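Local coordinates for putative carboxynorspermidine decarboxylase protein (Sinorhizobium meliloti, PDB 3MT1) that probably catalyses the pyridoxal 5'-phosphate-dependent decarboxylation of carboxynorspermidine and carboxyspermidine, yielding norspermidine and spermidine, at the interface of chains A and B. Sequence-based numbering; all coordinates share one arbitrary frame. Chains: chain A/B, Putative carboxynorspermidine decarboxylase protein.

Contact 1: the interface of chains A and B. Residues chain A 258, 293-296; chain B 79, 140-141.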
ATOM      1  N   ILE A 258      14.767   1.032  15.806  1.00 42.46           N
ATOM      2  CA  ILE A 258      13.876   0.301  14.934  1.00 40.05           C
ATOM      3  C   ILE A 258      12.681  -0.149  15.742  1.00 38.28           C
ATOM      4  O   ILE A 258      12.827  -0.650  16.863  1.00 39.61           O
ATOM      5  CB  ILE A 258      14.586  -0.924  14.307  1.00 41.70           C
ATOM      6  CG1 ILE A 258      15.942  -0.470  13.743  1.00 42.45           C
ATOM      7  CG2 ILE A 258      13.654  -1.603  13.255  1.00 38.23           C
ATOM      8  CD1 ILE A 258      16.577  -1.438  12.757  1.00 45.28           C
ATOM      9  N   LYS A 293      10.665  -1.839  10.669  1.00 46.27           N
ATOM     10  CA  LYS A 293      11.128  -3.198  10.750  1.00 48.47           C
ATOM     11  C   LYS A 293      11.479  -3.762   9.384  1.00 49.94           C
ATOM     12  O   LYS A 293      11.402  -4.957   9.207  1.00 51.26           O
ATOM     13  CB  LYS A 293       9.983  -4.039  11.356  1.00 47.79           C
ATOM     14  CG  LYS A 293      10.413  -5.372  12.003  1.00 50.91           C
ATOM     15  CD  LYS A 293       9.258  -6.379  12.134  1.00 50.51           C
ATOM     16  CE  LYS A 293       9.770  -7.820  12.264  1.00 52.17           C
ATOM     17  NZ  LYS A 293      10.166  -8.190  13.670  1.00 51.21           N
ATOM     18  N   SER A 294      11.827  -2.942   8.405  1.00 51.07           N
ATOM     19  CA  SER A 294      12.218  -3.491   7.112  1.00 53.48           C
ATOM     20  C   SER A 294      13.511  -2.865   6.654  1.00 55.96           C
ATOM     21  O   SER A 294      14.056  -1.971   7.322  1.00 56.52           O
ATOM     22  CB  SER A 294      11.159  -3.248   6.054  1.00 52.90           C
ATOM     23  OG  SER A 294      11.478  -2.070   5.308  1.00 53.57           O
ATOM     24  N   CYS A 295      13.999  -3.311   5.497  1.00 58.41           N
ATOM     25  CA  CYS A 295      15.330  -2.876   5.034  1.00 61.45           C
ATOM     26  C   CYS A 295      15.339  -1.951   3.817  1.00 61.28           C
ATOM     27  O   CYS A 295      16.245  -2.007   2.990  1.00 63.07           O
ATOM     28  CB  CYS A 295      16.273  -4.076   4.833  1.00 63.80           C
ATOM     29  SG  CYS A 295      15.609  -5.434   3.869  1.00 68.86           S
ATOM     30  N   LEU A 296      14.341  -1.080   3.737  1.00 59.47           N
ATOM     31  CA  LEU A 296      14.264  -0.105   2.662  1.00 59.90           C
ATOM     32  C   LEU A 296      14.956   1.225   2.980  1.00 59.94           C
ATOM     33  O   LEU A 296      14.946   1.683   4.128  1.00 58.81           O
ATOM     34  CB  LEU A 296      12.815   0.143   2.327  1.00 58.57           C
ATOM     35  CG  LEU A 296      12.231  -0.814   1.302  1.00 60.84           C
ATOM     36  CD1 LEU A 296      12.500  -2.300   1.627  1.00 62.04           C
ATOM     37  CD2 LEU A 296      10.739  -0.484   1.225  1.00 61.91           C
TER
ATOM     38  N   VAL B  79      15.529  -7.579  10.143  1.00 43.49           N
ATOM     39  CA  VAL B  79      16.322  -6.441  10.556  1.00 44.60           C
ATOM     40  C   VAL B  79      16.350  -6.399  12.083  1.00 45.24           C
ATOM     41  O   VAL B  79      17.396  -6.163  12.669  1.00 46.23           O
ATOM     42  CB  VAL B  79      15.768  -5.146   9.944  1.00 44.94           C
ATOM     43  CG1 VAL B  79      16.482  -3.978  10.454  1.00 48.40           C
ATOM     44  CG2 VAL B  79      15.933  -5.182   8.447  1.00 44.66           C
ATOM     45  N   ARG B 140      23.535   0.245   7.768  1.00 71.01           N
ATOM     46  CA  ARG B 140      22.657  -0.348   8.783  1.00 70.41           C
ATOM     47  C   ARG B 140      22.093  -1.760   8.447  1.00 67.80           C
ATOM     48  O   ARG B 140      21.198  -2.276   9.135  1.00 66.87           O
ATOM     49  CB  ARG B 140      21.527   0.627   9.170  1.00 70.65           C
ATOM     50  CG  ARG B 140      20.413   0.827   8.143  1.00 70.71           C
ATOM     51  CD  ARG B 140      19.247   1.663   8.742  1.00 74.89           C
ATOM     52  NE  ARG B 140      18.010   1.588   7.953  1.00 75.47           N
ATOM     53  CZ  ARG B 140      17.088   0.628   8.074  1.00 74.88           C
ATOM     54  NH1 ARG B 140      17.243  -0.350   8.963  1.00 75.71           N
ATOM     55  NH2 ARG B 140      16.006   0.637   7.300  1.00 73.66           N
ATOM     56  N   LEU B 141      22.611  -2.368   7.387  1.00 66.93           N
ATOM     57  CA  LEU B 141      22.259  -3.744   7.036  1.00 64.93           C
ATOM     58  C   LEU B 141      23.514  -4.590   6.926  1.00 65.24           C
ATOM     59  O   LEU B 141      24.254  -4.473   5.955  1.00 66.03           O
ATOM     60  CB  LEU B 141      21.510  -3.798   5.709  1.00 63.46           C
ATOM     61  CG  LEU B 141      20.238  -2.973   5.534  1.00 63.35           C
ATOM     62  CD1 LEU B 141      19.709  -3.167   4.124  1.00 61.60           C
ATOM     63  CD2 LEU B 141      19.173  -3.336   6.573  1.00 61.88           C
TER
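The cysteine-bearing loop A:Lys293–A:Leu296, which follows strand 286-291 of the C-terminal sheet domain, meets B:Val79, B:Arg140 and B:Leu141 at the homodimer interface. Its polar link is a hydrogen bond of 3.3 Å from the guanidinium NH2 of B:Arg140 to the backbone carbonyl O of A:Ser294. The bond is nearly straight, 168° at the hydrogen, and the acceptor lies in the guanidinium plane while the donor lies in the carbonyl plane. B:Val79 CG1, of the arginine's own chain, borders the edge of the same guanidinium, 4.0 Å from B:Arg140 NH1, which may help limit its rotation. A:Leu296 O lies 3.5 Å from B:Arg140 NH2, near but not bonded. A leucine in place of B:Arg140 would probably leave the A:Ser294 carbonyl without this donor and the loop less firmly tied to chain B.

The apolar contact has two parts. A:Ile258 CD1 touches B:Val79 CG1 at 3.4 Å, the side chains crossing at about a right angle. A:Cys295 presents CB to both methyls of B:Leu141, 3.5 Å from CD2 and 3.6 Å from CD1, while B:Val79 CG2 lies 3.8 Å from the same CB. With SG between backbone N and carbonyl carbon (chi1 49°), the thiol points away from B:Leu141 and CB does the touching. A:Cys295 is the conserved cysteine of this loop, which in the family's dimers reaches the partner's active site, so the contact probably helps position it and join the subunits.

Contact 2: the interface of chains A and B. Residues chain A 256, 258, 291, 299; chain B 140.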
ATOM      1  N   LEU A 256      19.972   5.478  16.085  1.00 57.02           N
ATOM      2  CA  LEU A 256      18.866   4.800  15.400  1.00 53.34           C
ATOM      3  C   LEU A 256      18.009   3.973  16.345  1.00 51.32           C
ATOM      4  O   LEU A 256      18.496   3.434  17.326  1.00 52.70           O
ATOM      5  CB  LEU A 256      19.369   3.917  14.244  1.00 53.66           C
ATOM      6  CG  LEU A 256      19.922   4.624  13.002  1.00 54.99           C
ATOM      7  CD1 LEU A 256      19.916   3.671  11.833  1.00 55.56           C
ATOM      8  CD2 LEU A 256      19.081   5.840  12.639  1.00 55.72           C
ATOM      9  N   ILE A 258      14.767   1.032  15.806  1.00 42.46           N
ATOM     10  CA  ILE A 258      13.876   0.301  14.934  1.00 40.05           C
ATOM     11  C   ILE A 258      12.681  -0.149  15.742  1.00 38.28           C
ATOM     12  O   ILE A 258      12.827  -0.650  16.863  1.00 39.61           O
ATOM     13  CB  ILE A 258      14.586  -0.924  14.307  1.00 41.70           C
ATOM     14  CG1 ILE A 258      15.942  -0.470  13.743  1.00 42.45           C
ATOM     15  CG2 ILE A 258      13.654  -1.603  13.255  1.00 38.23           C
ATOM     16  CD1 ILE A 258      16.577  -1.438  12.757  1.00 45.28           C
ATOM     17  N   CYS A 291      13.017   4.105  12.532  1.00 45.60           N
ATOM     18  CA  CYS A 291      12.843   3.302  11.311  1.00 45.76           C
ATOM     19  C   CYS A 291      11.974   2.108  11.490  1.00 44.77           C
ATOM     20  O   CYS A 291      11.886   1.528  12.577  1.00 45.51           O
ATOM     21  CB  CYS A 291      14.168   2.723  10.817  1.00 47.24           C
ATOM     22  SG  CYS A 291      15.497   3.805  10.917  1.00 49.29           S
ATOM     23  N   ASP A 299      12.349   3.558   4.483  1.00 51.41           N
ATOM     24  CA  ASP A 299      11.590   3.131   5.694  1.00 48.71           C
ATOM     25  C   ASP A 299      11.941   3.850   7.006  1.00 47.90           C
ATOM     26  O   ASP A 299      12.621   3.306   7.875  1.00 49.46           O
ATOM     27  CB  ASP A 299      11.654   1.610   5.894  1.00 49.03           C
ATOM     28  CG  ASP A 299      10.526   1.071   6.835  1.00 48.23           C
ATOM     29  OD1 ASP A 299       9.752   1.883   7.425  1.00 44.90           O
ATOM     30  OD2 ASP A 299      10.428  -0.179   6.973  1.00 47.09           O
TER
ATOM     31  N   ARG B 140      23.535   0.245   7.768  1.00 71.01           N
ATOM     32  CA  ARG B 140      22.657  -0.348   8.783  1.00 70.41           C
ATOM     33  C   ARG B 140      22.093  -1.760   8.447  1.00 67.80           C
ATOM     34  O   ARG B 140      21.198  -2.276   9.135  1.00 66.87           O
ATOM     35  CB  ARG B 140      21.527   0.627   9.170  1.00 70.65           C
ATOM     36  CG  ARG B 140      20.413   0.827   8.143  1.00 70.71           C
ATOM     37  CD  ARG B 140      19.247   1.663   8.742  1.00 74.89           C
ATOM     38  NE  ARG B 140      18.010   1.588   7.953  1.00 75.47           N
ATOM     39  CZ  ARG B 140      17.088   0.628   8.074  1.00 74.88           C
ATOM     40  NH1 ARG B 140      17.243  -0.350   8.963  1.00 75.71           N
ATOM     41  NH2 ARG B 140      16.006   0.637   7.300  1.00 73.66           N
TER
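A:Leu256, on strand 255-259, makes the apolar contact, laying its CD1 methyl against the aliphatic stem of B:Arg140, and the two side chains cross at about a right angle. The measured approach is 3.7 Å from A:Leu256 CD1 to B:Arg140 CD, the methylene next to the guanidinium. The stem is extended from CG to NE (chi2 172°, chi3 -164°), which carries the charged end past A:Leu256 and further into chain A. The leucine therefore meets the carbon part of the arginine rather than its nitrogens. A:Ile258, on the same strand, adds a smaller flank along this path.

The second kind of contact is looser and involves sulfur. A:Cys291, the last residue of strand 286-291, holds SG above the guanidinium plane, 4.5 Å from B:Arg140 NE and 4.6 Å from B:Arg140 CZ. The SG atom stands about 4.4 Å above that plane, nearly over CZ, so the thiol sits over the group itself and not beyond its rim. A:Leu256 CD1 and A:Ile258 CD1 lie on that same side of the plane, so strands 255-259 and 286-291 together back one side of the arginine. A:Cys291 SG and A:Leu256 CD1 are 4.5 Å apart, close enough to form a continuous, mainly apolar surface.

Electrostatics form the third kind. A:Asp299 is barely buried by the partner, about 2 Å², and its carboxylate does not touch the arginine. The opposite charges could still attract at this range, and the carboxylate may favour the inward placing of the guanidinium, although the geometry shows no salt bridge. The carboxylate oxygen OD2 of A:Asp299 lies 5.6 Å from the terminal nitrogen NH2 of B:Arg140.

Contact 1 and contact 2 are neighbouring parts of one interface, the centres of their C-alpha atoms being about 6 Å apart. They share A:Ile258 and B:Arg140, so one arginine spans both: its end is anchored in contact 1 and its stem and one side are packed in contact 2. On chain A, strand 286-291 runs to contact 2 and the loop after it serves both, through residues 293-296 in contact 1 and A:Asp299 in contact 2, which may couple the sheet to the loop. Because the homodimer is two-fold symmetric, both contacts recur with the chains exchanged, giving the assembly two equivalent attachments of this kind.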